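Local coordinates for protein tRNA (cytosine(38)-C(5))-methyltransferase (Schizosaccharomyces pombe, PDB 6FDF) that methylates carbon 5 of cytosine 38 in the anticodon loop of tRNA(Asp) and, to a lower level, of tRNA(Glu), using S-adenosyl-L-methionine as methyl donor, at residues Thr65-Ala68 with Lys69-Asp72; Asn223-Gly226 with His227-Asp230. All coordinates share one frame; numbering follows the deposited sequence.

Interaction 1: residues Thr65-Ala68 with Lys69-Asp72; sequences TLTA and KDFD
From Leu66 to Asp72 the chain passes from an extended link into helix 68-74, and the backbone N of Phe71 closes the first turn on Thr67 O at 3.1 Å, nearly straight at 165° and in the carbonyl plane. Asp72 N follows with a shorter bond to Ala68 O, 2.8 Å. Thr67 and Asp70 then grip each other in both directions. Thr67 OG1 accepts from Asp70 N at 3.2 Å, and Asp70 OD2 accepts from Thr67 N at 3.0 Å, that N-H coming from above the carboxylate plane, 40° out of it. This reciprocal pair is a capping box with Thr67 as N-cap: OG1 serves the first-turn amide of Asp70, OD2 serves the N-cap's own amide, and together they tie the incoming link to the first turn. The chi1 of Thr67, 66°, sets OG1 between its own N and carbonyl carbon, on the side where Asp70 N lies. A water carries the carboxylate's reach back one step further, donating to Asp70 OD2 at 2.6 Å and, more loosely, to Thr65 O, so OD2 takes two hydrogen bonds. The positive end of the helix dipole would probably favour the charged form of this aspartate.

On the apolar side, Leu66 and Phe71 meet at about a right angle, Leu66 CD1 lying 3.8 Å from Phe71 CZ; the other leucine branch, CD2, rests against Asp70 CB. Ala68 CA sits at the edge of the Phe71 ring, near its plane. Both larger side chains are buried: Leu66 also touches Leu16 and Phe71 touches Leu14, both on strand 11-16, while the phenylalanine ring stacks with Trp79. At the far end of the segment, Asp72 OD1 accepts from the backbone N of Asn116, linking the helix to the loop that follows helix 103-111.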
loop_
_atom_site.group_PDB
_atom_site.type_symbol
_atom_site.label_atom_id
_atom_site.label_comp_id
_atom_site.label_asym_id
_atom_site.label_seq_id
_atom_site.Cartn_x
_atom_site.Cartn_y
_atom_site.Cartn_z
ATOM N N THR A 65 20.526 2.369 8.593
ATOM C CA THR A 65 21.790 1.820 9.064
ATOM C C THR A 65 22.298 0.677 8.202
ATOM O O THR A 65 23.382 0.150 8.477
ATOM C CB THR A 65 21.671 1.343 10.521
ATOM O OG1 THR A 65 20.878 0.148 10.580
ATOM C CG2 THR A 65 21.039 2.418 11.389
ATOM N N LEU A 66 21.552 0.284 7.168
ATOM C CA LEU A 66 22.006 -0.787 6.295
ATOM C C LEU A 66 23.273 -0.373 5.558
ATOM O O LEU A 66 23.409 0.767 5.109
ATOM C CB LEU A 66 20.906 -1.143 5.290
ATOM C CG LEU A 66 19.751 -1.996 5.812
ATOM C CD1 LEU A 66 18.617 -2.026 4.784
ATOM C CD2 LEU A 66 20.238 -3.400 6.119
ATOM N N THR A 67 24.203 -1.311 5.434
ATOM C CA THR A 67 25.458 -1.112 4.725
ATOM C C THR A 67 25.505 -1.983 3.481
ATOM O O THR A 67 24.680 -2.878 3.282
ATOM C CB THR A 67 26.647 -1.466 5.616
ATOM O OG1 THR A 67 26.602 -2.873 5.887
ATOM C CG2 THR A 67 26.590 -0.685 6.921
ATOM N N ALA A 68 26.518 -1.735 2.650
ATOM C CA ALA A 68 26.683 -2.546 1.451
ATOM C C ALA A 68 26.945 -4.001 1.808
ATOM O O ALA A 68 26.483 -4.908 1.106
ATOM C CB ALA A 68 27.816 -1.993 0.588
ATOM N N LYS A 69 27.661 -4.241 2.911
ATOM C CA LYS A 69 27.890 -5.608 3.373
ATOM C C LYS A 69 26.584 -6.292 3.765
ATOM O O LYS A 69 26.433 -7.506 3.574
ATOM C CB LYS A 69 28.868 -5.604 4.548
ATOM C CG LYS A 69 30.266 -5.130 4.183
ATOM C CD LYS A 69 31.239 -5.312 5.344
ATOM C CE LYS A 69 31.523 -6.784 5.601
ATOM N NZ LYS A 69 32.710 -6.981 6.481
ATOM N N ASP A 70 25.639 -5.539 4.339
ATOM C CA ASP A 70 24.318 -6.099 4.626
ATOM C C ASP A 70 23.618 -6.531 3.344
ATOM O O ASP A 70 23.108 -7.655 3.246
ATOM C CB ASP A 70 23.455 -5.085 5.381
ATOM C CG ASP A 70 23.998 -4.755 6.759
ATOM O OD1 ASP A 70 24.648 -5.626 7.381
ATOM O OD2 ASP A 70 23.765 -3.617 7.225
ATOM N N PHE A 71 23.564 -5.639 2.351
ATOM C CA PHE A 71 22.936 -5.990 1.082
ATOM C C PHE A 71 23.655 -7.151 0.404
ATOM O O PHE A 71 23.017 -7.996 -0.238
ATOM C CB PHE A 71 22.903 -4.773 0.164
ATOM C CG PHE A 71 21.899 -3.733 0.571
ATOM C CD1 PHE A 71 20.543 -3.981 0.448
ATOM C CD2 PHE A 71 22.312 -2.508 1.061
ATOM C CE1 PHE A 71 19.613 -3.025 0.815
ATOM C CE2 PHE A 71 21.386 -1.546 1.429
ATOM C CZ PHE A 71 20.036 -1.805 1.307
ATOM N N ASP A 72 24.987 -7.214 0.544
ATOM C CA ASP A 72 25.747 -8.322 -0.027
ATOM C C ASP A 72 25.341 -9.648 0.603
ATOM O O ASP A 72 25.183 -10.657 -0.096
ATOM C CB ASP A 72 27.247 -8.097 0.166
ATOM C CG ASP A 72 27.801 -7.001 -0.728
ATOM O OD1 ASP A 72 27.155 -6.671 -1.745
ATOM O OD2 ASP A 72 28.897 -6.483 -0.415
HETATM O O HOH W 1 24.117 -2.807 9.672
#

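Interaction 2: residues Asn223-Gly226 with His227-Asp230; sequences NKWG and HQFD
Helix 219-225 gives way here to a short 3-10 turn over Gly226-Gln228, which hands the chain on to strand 231-232, an outer strand of the small three-stranded sheet. Two successive i to i+3 bonds carry the turn. Gln228 N donates to Trp225 O at 2.9 Å with an N-H...O angle of 161°, and Phe229 N donates to Gly226 O at 3.2 Å. The second is the more bent at the acceptor: its donor stands 59° out of the carbonyl plane of Gly226. A water also donates to Gly226 O, at 2.8 Å, and to Phe229 O at 3.0 Å, bridging the carbonyls of Gly226 and Phe229.

Among the side chains, Gln228 folds back at chi2, 111°, bringing its terminal amide obliquely across Trp225. This amide lies by the six-membered ring of the indole, near CE3, with the two planes nearly perpendicular. Lys224 CG lies over one face of that indole, offset toward its rim. Phe229, by contrast, is buried and turns the edge of its ring to the turn: CD2 is 3.7 Å from Gly226 O and close to Gly226 CA, and the ring also packs on Val221 and Leu222 of the preceding helix. His227 touches the segment before it through CB, against Gly226 C; its NE2 is bonded to Glu270 and its ring meets that of Phe269, both on helix 265-272. Asp230 continues into backbone hydrogen bonding with Ile256 of the neighbouring strand.

Two backbone hydrogen bonds thus close the turn, and Gly226 O is gripped twice, by Phe229 N and by the bridging water.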
loop_
_atom_site.group_PDB
_atom_site.type_symbol
_atom_site.label_atom_id
_atom_site.label_comp_id
_atom_site.label_asym_id
_atom_site.label_seq_id
_atom_site.Cartn_x
_atom_site.Cartn_y
_atom_site.Cartn_z
ATOM N N ASN A 223 -22.669 14.823 14.749
ATOM C CA ASN A 223 -23.247 16.137 15.002
ATOM C C ASN A 223 -22.222 17.251 14.828
ATOM O O ASN A 223 -22.577 18.362 14.418
ATOM C CB ASN A 223 -23.851 16.189 16.404
ATOM C CG ASN A 223 -25.217 15.535 16.474
ATOM O OD1 ASN A 223 -25.862 15.303 15.448
ATOM N ND2 ASN A 223 -25.667 15.236 17.688
ATOM N N LYS A 224 -20.954 16.983 15.145
ATOM C CA LYS A 224 -19.932 18.021 15.090
ATOM C C LYS A 224 -19.329 18.183 13.697
ATOM O O LYS A 224 -19.113 19.313 13.246
ATOM C CB LYS A 224 -18.825 17.720 16.104
ATOM C CG LYS A 224 -17.790 18.825 16.236
ATOM C CD LYS A 224 -18.449 20.190 16.357
ATOM C CE LYS A 224 -17.921 20.956 17.562
ATOM N NZ LYS A 224 -16.441 21.097 17.516
ATOM N N TRP A 225 -19.039 17.077 13.013
ATOM C CA TRP A 225 -18.296 17.110 11.759
ATOM C C TRP A 225 -18.976 16.306 10.656
ATOM O O TRP A 225 -18.349 16.061 9.618
ATOM C CB TRP A 225 -16.869 16.576 11.946
ATOM C CG TRP A 225 -16.063 17.229 13.043
ATOM C CD1 TRP A 225 -15.563 16.621 14.163
ATOM C CD2 TRP A 225 -15.646 18.601 13.113
ATOM N NE1 TRP A 225 -14.868 17.532 14.928
ATOM C CE2 TRP A 225 -14.902 18.752 14.306
ATOM C CE3 TRP A 225 -15.830 19.714 12.288
ATOM C CZ2 TRP A 225 -14.345 19.970 14.691
ATOM C CZ3 TRP A 225 -15.279 20.926 12.674
ATOM C CH2 TRP A 225 -14.545 21.044 13.866
ATOM N N GLY A 226 -20.216 15.857 10.871
ATOM C CA GLY A 226 -20.802 14.844 10.004
ATOM C C GLY A 226 -20.915 15.244 8.546
ATOM O O GLY A 226 -20.849 14.387 7.660
ATOM N N HIS A 227 -21.066 16.542 8.267
ATOM C CA HIS A 227 -21.154 16.979 6.875
ATOM C C HIS A 227 -19.859 16.738 6.104
ATOM O O HIS A 227 -19.872 16.777 4.870
ATOM C CB HIS A 227 -21.553 18.455 6.805
ATOM C CG HIS A 227 -22.961 18.718 7.246
ATOM N ND1 HIS A 227 -23.268 19.258 8.476
ATOM C CD2 HIS A 227 -24.144 18.500 6.625
ATOM C CE1 HIS A 227 -24.580 19.370 8.590
ATOM N NE2 HIS A 227 -25.135 18.916 7.480
ATOM N N GLN A 228 -18.744 16.488 6.796
ATOM C CA GLN A 228 -17.476 16.237 6.122
ATOM C C GLN A 228 -17.291 14.784 5.689
ATOM O O GLN A 228 -16.355 14.496 4.932
ATOM C CB GLN A 228 -16.311 16.670 7.018
ATOM C CG GLN A 228 -15.970 18.150 6.887
ATOM C CD GLN A 228 -16.315 18.961 8.118
ATOM O OE1 GLN A 228 -17.470 19.017 8.538
ATOM N NE2 GLN A 228 -15.311 19.608 8.696
ATOM N N PHE A 229 -18.120 13.859 6.170
ATOM C CA PHE A 229 -18.000 12.468 5.749
ATOM C C PHE A 229 -18.378 12.310 4.282
ATOM O O PHE A 229 -19.306 12.958 3.791
ATOM C CB PHE A 229 -18.903 11.559 6.586
ATOM C CG PHE A 229 -18.336 11.189 7.928
ATOM C CD1 PHE A 229 -17.206 10.394 8.023
ATOM C CD2 PHE A 229 -18.973 11.587 9.095
ATOM C CE1 PHE A 229 -16.691 10.033 9.266
ATOM C CE2 PHE A 229 -18.470 11.231 10.334
ATOM C CZ PHE A 229 -17.327 10.446 10.417
ATOM N N ASP A 230 -17.670 11.419 3.594
ATOM C CA ASP A 230 -18.128 10.874 2.322
ATOM C C ASP A 230 -18.885 9.584 2.611
ATOM O O ASP A 230 -18.309 8.631 3.148
ATOM C CB ASP A 230 -16.956 10.608 1.378
ATOM C CG ASP A 230 -17.398 10.004 0.055
ATOM O OD1 ASP A 230 -18.037 10.720 -0.739
ATOM O OD2 ASP A 230 -17.107 8.811 -0.190
HETATM O O HOH W 2 -21.852 13.860 5.120
#

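In the fold
Interactions 1 and 2 mark opposite ends of helices: residues 65-72 begin helix 68-74, whereas residues 223-230 leave helix 219-225. Their centres are about 48 Å apart and their nearest atoms about 38 Å, on opposite sides of the chain's centre, so they make no contact. Interaction 1 belongs to the seven-stranded catalytic domain that binds S-adenosylhomocysteine; the side chain of Leu66 is about 7 Å from this product. Interaction 2 lies with the three-stranded sheet of the smaller lobe, probably the target-recognition domain of this C5-methyltransferase family. Both contacts are away from Cys85, the predicted catalytic residue.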